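Local coordinates for tellurite resistance protein of COG3793 (Nostoc punctiforme, PDB 2OU3), which is of unproven molecular function but belongs to the TerB tellurite-resistance family and binds zinc and, in the crystal, an indole aldehyde, at the 1H-indole-3-carbaldehyde site and the interface of chains A and B. Numbering follows the deposited sequence. Chains: chain A/B, Tellurite resistance protein of COG3793.

Contact 1 is the buried pocket in which chain A encloses 1H-indole-3-carbaldehyde with the help of the C-terminal tail of chain B; contact 2 is where the end of helix 130-154 of chain B packs against helices 4-18, 94-106 and 130-154 of chain A. The C-alpha centres of contact 1 and contact 2 lie about 13 Å apart. Helix 4-18 serves both, as does A:Asp96 on helix 94-106, and the chain B residues of contact 2 lead into the tail that reaches the ligand. Chain pairing and pocket closure therefore appear coupled in the deposited two-fold assembly, which may represent the functional dimer.

Contact 1: the 1H-indole-3-carbaldehyde site. Residues chain A 18, 20, 24, 28-29, 32, 61, 89-90, 93, 96; chain B 155, 160-161. With I3A (1H-indole-3-carbaldehyde), chain C.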
# COMPACT_ATOMS: atom_id res chain seq x y z
N PHE A 18 0.17 -7.94 2.79
CA PHE A 18 0.03 -9.17 3.60
C PHE A 18 1.06 -10.26 3.32
O PHE A 18 1.14 -11.22 4.10
CB PHE A 18 -1.38 -9.73 3.48
CG PHE A 18 -2.45 -8.70 3.75
CD1 PHE A 18 -2.65 -8.23 5.02
CD2 PHE A 18 -3.13 -8.10 2.69
CE1 PHE A 18 -3.58 -7.24 5.27
CE2 PHE A 18 -4.10 -7.12 2.91
CZ PHE A 18 -4.30 -6.66 4.20
N PHE A 20 1.02 -12.32 0.81
CA PHE A 20 0.34 -13.46 0.25
C PHE A 20 0.71 -13.63 -1.21
O PHE A 20 0.94 -12.66 -1.89
CB PHE A 20 -1.19 -13.25 0.33
CG PHE A 20 -1.76 -13.21 1.75
CD1 PHE A 20 -1.03 -13.63 2.86
CD2 PHE A 20 -3.07 -12.76 1.95
CE1 PHE A 20 -1.59 -13.59 4.16
CE2 PHE A 20 -3.64 -12.75 3.22
CZ PHE A 20 -2.90 -13.16 4.32
N PRO A 24 -6.93 -13.53 -1.76
CA PRO A 24 -7.99 -14.20 -0.99
C PRO A 24 -9.34 -14.15 -1.71
O PRO A 24 -9.62 -13.20 -2.47
CB PRO A 24 -8.06 -13.39 0.32
CG PRO A 24 -6.68 -12.80 0.44
CD PRO A 24 -6.33 -12.43 -0.98
N ASP A 28 -13.39 -14.59 2.11
CA ASP A 28 -12.33 -14.40 3.10
C ASP A 28 -12.02 -12.93 3.37
O ASP A 28 -11.81 -12.55 4.52
CB ASP A 28 -11.05 -15.15 2.73
CG ASP A 28 -11.05 -16.62 3.19
OD1 ASP A 28 -11.96 -17.03 3.96
OD2 ASP A 28 -10.09 -17.36 2.80
N SER A 29 -11.99 -12.10 2.33
CA SER A 29 -11.79 -10.67 2.54
C SER A 29 -12.90 -10.12 3.42
O SER A 29 -12.65 -9.34 4.35
CB SER A 29 -11.73 -9.89 1.20
OG SER A 29 -10.54 -10.20 0.47
N TYR A 32 -12.50 -11.49 7.06
CA TYR A 32 -11.35 -10.80 7.63
C TYR A 32 -11.72 -9.38 8.07
O TYR A 32 -11.44 -8.98 9.21
CB TYR A 32 -10.22 -10.75 6.62
CG TYR A 32 -9.03 -9.89 7.03
CD1 TYR A 32 -8.03 -10.41 7.84
CD2 TYR A 32 -8.90 -8.58 6.59
CE1 TYR A 32 -6.94 -9.63 8.22
CE2 TYR A 32 -7.82 -7.81 6.95
CZ TYR A 32 -6.83 -8.33 7.74
OH TYR A 32 -5.75 -7.54 8.07
N TRP A 61 -8.10 -3.50 -2.29
CA TRP A 61 -7.63 -4.84 -2.72
C TRP A 61 -8.35 -5.33 -3.97
O TRP A 61 -8.03 -6.39 -4.51
CB TRP A 61 -7.82 -5.92 -1.67
CG TRP A 61 -7.45 -5.48 -0.29
CD1 TRP A 61 -6.50 -4.57 0.04
CD2 TRP A 61 -8.04 -5.92 0.94
NE1 TRP A 61 -6.47 -4.41 1.40
CE2 TRP A 61 -7.39 -5.24 1.98
CE3 TRP A 61 -9.05 -6.85 1.26
CZ2 TRP A 61 -7.73 -5.43 3.32
CZ3 TRP A 61 -9.38 -7.03 2.58
CH2 TRP A 61 -8.73 -6.32 3.59
N GLN A 89 -8.75 -19.75 6.94
CA GLN A 89 -7.71 -18.76 6.59
C GLN A 89 -7.77 -17.59 7.55
O GLN A 89 -6.75 -17.18 8.10
CB GLN A 89 -7.89 -18.24 5.16
CG GLN A 89 -7.60 -19.28 4.05
CD GLN A 89 -8.65 -20.37 3.96
OE1 GLN A 89 -9.85 -20.09 3.71
NE2 GLN A 89 -8.23 -21.62 4.15
N VAL A 90 -8.96 -17.07 7.80
CA VAL A 90 -9.07 -15.99 8.78
C VAL A 90 -8.66 -16.46 10.20
O VAL A 90 -8.14 -15.71 11.01
CB VAL A 90 -10.46 -15.30 8.75
CG1 VAL A 90 -10.54 -14.13 9.78
CG2 VAL A 90 -10.72 -14.79 7.35
N ALA A 93 -5.17 -15.62 11.10
CA ALA A 93 -4.90 -14.22 10.80
C ALA A 93 -4.97 -13.33 12.03
O ALA A 93 -5.10 -12.11 11.91
CB ALA A 93 -5.91 -13.74 9.74
N ASP A 96 -2.60 -10.29 12.21
CA ASP A 96 -2.92 -9.50 11.05
C ASP A 96 -4.21 -8.69 11.33
O ASP A 96 -4.26 -7.49 11.11
CB ASP A 96 -3.04 -10.50 9.90
CG ASP A 96 -3.34 -9.89 8.53
OD1 ASP A 96 -3.53 -8.65 8.40
OD2 ASP A 96 -3.34 -10.72 7.57
N TYR B 155 3.06 -13.30 10.33
CA TYR B 155 3.05 -14.71 9.89
C TYR B 155 4.45 -15.33 10.03
O TYR B 155 5.15 -15.57 9.04
CB TYR B 155 2.52 -14.85 8.44
CG TYR B 155 1.08 -14.40 8.31
CD1 TYR B 155 0.02 -15.18 8.80
CD2 TYR B 155 0.76 -13.21 7.69
CE1 TYR B 155 -1.30 -14.77 8.71
CE2 TYR B 155 -0.61 -12.78 7.57
CZ TYR B 155 -1.61 -13.56 8.12
OH TYR B 155 -2.93 -13.21 8.03
N PRO B 160 -1.87 -17.98 5.53
CA PRO B 160 -3.07 -18.52 4.89
C PRO B 160 -3.08 -18.48 3.37
O PRO B 160 -3.71 -19.32 2.73
CB PRO B 160 -4.20 -17.65 5.46
CG PRO B 160 -3.57 -16.44 5.93
CD PRO B 160 -2.19 -16.80 6.35
N TYR B 161 -2.41 -17.49 2.81
CA TYR B 161 -2.37 -17.33 1.38
C TYR B 161 -0.96 -16.94 0.96
O TYR B 161 -0.63 -16.82 -0.21
CB TYR B 161 -3.32 -16.24 1.00
CG TYR B 161 -4.80 -16.59 0.95
CD1 TYR B 161 -5.33 -17.30 -0.11
CD2 TYR B 161 -5.68 -16.15 1.94
CE1 TYR B 161 -6.68 -17.54 -0.20
CE2 TYR B 161 -7.03 -16.39 1.86
CZ TYR B 161 -7.53 -17.11 0.80
OH TYR B 161 -8.90 -17.33 0.67
OXT TYR B 161 -0.11 -16.75 1.84
O I3A C . -8.47 -10.47 2.35
C3' I3A C . -7.59 -9.83 2.91
C3 I3A C . -6.83 -10.50 3.99
C2 I3A C . -5.78 -9.92 4.65
N I3A C . -5.30 -10.84 5.55
C8 I3A C . -6.01 -11.99 5.50
C9 I3A C . -7.05 -11.86 4.48
C4 I3A C . -7.92 -12.92 4.18
C5 I3A C . -7.80 -14.08 4.90
C6 I3A C . -6.81 -14.24 5.89
C7 I3A C . -5.93 -13.20 6.17
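In this pocket of a TerB-family protein, one face of the indole is covered by the phenol ring of A:Tyr32, stacked nearly parallel on the pyrrole ring. A:Tyr32 has CG anti to its backbone N (chi1 173°), which lays its ring over the ligand. Against the opposite face A:Phe20 stands steeply and sets its rim, CE2 and CZ, near C8, while at the indole edge C2 points at the centre of the A:Phe18 face. A:Phe20 is itself clamped, with B:Tyr161 CB over one face and A:Phe18 CB over the other. The formyl carbon C3' lies over the six-membered ring of A:Trp61, 3.3 Å from CZ3. The ligand is hidden completely, and chain B supplies part of the wall; the structure alone does not show whether the aldehyde is a natural ligand or was carried along in purification.

Two polar ends fix the indole's orientation. A:Ser29 OG donates to the formyl O of I3A at 2.8 Å, and the indole N-H of I3A gives a nearly straight bond (165°) to A:Asp96 OD2, N to OD2 2.8 Å, from above the carboxylate plane. The anti lone pair of A:Asp96 OD2 takes the hydroxyl of B:Tyr155, OH to OD2 2.6 Å, while OD1 accepts from A:Tyr32 OH, so the stacking ring is tethered to the same carboxylate. Three donors on this group would favour its ionised form. At the benzo end B:Tyr161 presents its ring edge to C5, with A:Pro24 CA over its face, and its OH donates to A:Asp28 OD2.

Contact 2: the interface of chains A and B. Residues chain A 17, 95-96, 99, 136, 139, 143; chain B 146, 150-151, 153-154.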
# COMPACT_ATOMS: atom_id res chain seq x y z
N PHE A 17 0.74 -5.73 1.16
CA PHE A 17 0.33 -5.52 2.54
C PHE A 17 0.42 -6.79 3.39
O PHE A 17 0.62 -6.71 4.61
CB PHE A 17 -1.10 -5.00 2.59
CG PHE A 17 -1.21 -3.54 2.25
CD1 PHE A 17 -0.64 -2.59 3.08
CD2 PHE A 17 -1.90 -3.12 1.13
CE1 PHE A 17 -0.76 -1.24 2.80
CE2 PHE A 17 -2.02 -1.74 0.85
CZ PHE A 17 -1.45 -0.82 1.67
N ARG A 95 -2.92 -12.00 14.33
CA ARG A 95 -2.04 -10.84 14.48
C ARG A 95 -2.31 -9.79 13.40
O ARG A 95 -2.26 -8.60 13.63
CB ARG A 95 -0.58 -11.24 14.44
CG ARG A 95 -0.18 -12.16 15.59
CD ARG A 95 1.29 -12.50 15.48
NE ARG A 95 1.69 -13.51 16.44
CZ ARG A 95 2.96 -13.82 16.71
NH1 ARG A 95 3.96 -13.22 16.09
NH2 ARG A 95 3.20 -14.72 17.61
N ASP A 96 -2.60 -10.29 12.21
CA ASP A 96 -2.92 -9.50 11.05
C ASP A 96 -4.21 -8.69 11.33
O ASP A 96 -4.26 -7.49 11.11
CB ASP A 96 -3.04 -10.50 9.90
CG ASP A 96 -3.34 -9.89 8.53
OD1 ASP A 96 -3.53 -8.65 8.40
OD2 ASP A 96 -3.34 -10.72 7.57
N LEU A 99 -3.45 -5.86 13.94
CA LEU A 99 -2.72 -4.77 13.35
C LEU A 99 -3.60 -3.88 12.51
O LEU A 99 -3.54 -2.67 12.61
CB LEU A 99 -1.50 -5.28 12.55
CG LEU A 99 -0.67 -4.16 11.89
CD1 LEU A 99 -0.08 -3.18 12.91
CD2 LEU A 99 0.43 -4.74 10.97
N LEU A 136 3.07 -5.15 17.98
CA LEU A 136 2.20 -4.76 16.89
C LEU A 136 1.88 -3.27 16.98
O LEU A 136 1.87 -2.58 15.96
CB LEU A 136 0.91 -5.58 16.92
CG LEU A 136 1.10 -7.03 16.49
CD1 LEU A 136 -0.17 -7.82 16.82
CD2 LEU A 136 1.48 -7.14 15.00
N LEU A 139 4.97 -1.46 15.85
CA LEU A 139 5.05 -1.55 14.41
C LEU A 139 4.14 -0.49 13.73
O LEU A 139 4.59 0.24 12.85
CB LEU A 139 4.69 -2.94 13.96
CG LEU A 139 4.73 -3.16 12.45
CD1 LEU A 139 6.15 -3.09 11.92
CD2 LEU A 139 4.08 -4.49 12.13
N GLU A 143 5.42 2.40 11.35
CA GLU A 143 4.89 2.46 9.99
C GLU A 143 4.26 3.83 9.69
O GLU A 143 4.54 4.45 8.66
CB GLU A 143 3.88 1.35 9.77
CG GLU A 143 4.47 -0.02 9.57
CD GLU A 143 3.39 -1.15 9.44
OE1 GLU A 143 2.20 -0.98 9.84
OE2 GLU A 143 3.77 -2.26 9.02
N LEU B 146 11.22 -2.57 7.12
CA LEU B 146 10.03 -2.50 8.00
C LEU B 146 8.90 -3.40 7.51
O LEU B 146 8.19 -4.07 8.30
CB LEU B 146 9.53 -1.06 8.12
CG LEU B 146 8.44 -0.78 9.19
CD1 LEU B 146 8.88 -1.24 10.56
CD2 LEU B 146 8.08 0.70 9.22
N ARG B 150 7.15 -6.48 9.46
CA ARG B 150 5.72 -6.66 9.57
C ARG B 150 5.32 -8.09 9.18
O ARG B 150 4.62 -8.75 9.91
CB ARG B 150 4.93 -5.66 8.71
CG ARG B 150 3.42 -5.92 8.78
CD ARG B 150 2.59 -4.89 8.05
NE ARG B 150 2.58 -5.10 6.60
CZ ARG B 150 3.29 -4.39 5.74
NH1 ARG B 150 4.07 -3.41 6.16
NH2 ARG B 150 3.20 -4.63 4.44
N LEU B 151 5.80 -8.56 8.04
CA LEU B 151 5.35 -9.83 7.54
C LEU B 151 5.82 -10.96 8.44
O LEU B 151 5.07 -11.91 8.70
CB LEU B 151 5.76 -10.02 6.07
CG LEU B 151 5.25 -8.95 5.09
CD1 LEU B 151 5.82 -9.28 3.71
CD2 LEU B 151 3.69 -8.85 5.08
N LEU B 153 6.33 -10.73 11.65
CA LEU B 153 5.57 -10.64 12.91
C LEU B 153 4.15 -11.17 12.73
O LEU B 153 3.63 -11.83 13.59
CB LEU B 153 5.54 -9.20 13.42
CG LEU B 153 4.93 -8.92 14.80
CD1 LEU B 153 5.61 -9.74 15.91
CD2 LEU B 153 4.99 -7.40 15.11
N LEU B 154 3.52 -10.84 11.61
CA LEU B 154 2.15 -11.31 11.34
C LEU B 154 2.10 -12.80 11.09
O LEU B 154 1.18 -13.49 11.57
CB LEU B 154 1.55 -10.58 10.11
CG LEU B 154 1.34 -9.07 10.21
CD1 LEU B 154 0.50 -8.57 9.00
CD2 LEU B 154 0.66 -8.67 11.53
O HOH W 1 -1.75 -13.41 11.90
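A:Phe17 O, the carbonyl oxygen near the end of helix 4-18, is gripped by two N-H groups of B:Arg150, one of them weakly: NE donates to it at 3.2 Å and NH2 adds the weak bond. This NE/NH2 edge meets the oxygen nearly in the guanidinium plane, although NE stands above the carbonyl plane, off its lone pairs. B:Arg150 NH1 makes a salt bridge and hydrogen bond to A:Glu143 OE2 at 3.1 Å, from above the carboxylate plane and with 160° at the hydrogen. The arginine starts with CG anti to the backbone N (chi1 177°) and bends at chi3 (79°), which turns its flat head between carboxylate and carbonyl. Its aliphatic stem crosses A:Leu99 and A:Leu139 at about right angles, B:Arg150 CD lying 3.6 Å from A:Leu99 CD2.

This patch of the two-fold interface brings helix 130-154 of each chain together as a leucine-rich seam. A:Leu139 and B:Leu146 slide past each other in opposite directions and touch at their CD1 methyls, whereas A:Leu136 and B:Leu153 cross obliquely, CD2 to CD2 at 3.5 Å. B:Leu154, CG beside its backbone N, lays CD2 against the backbone of A:Arg95 and A:Asp96.

Near the C-terminal end of helix 130-154 of chain B, B:Leu153 O accepts from NH1 of the extended A:Arg95 at 2.9 Å, in the carbonyl plane. At the start of helix 94-106 a water bridges the backbones, 3.2 Å from A:Asp96 N and 3.0 Å from B:Leu154 O.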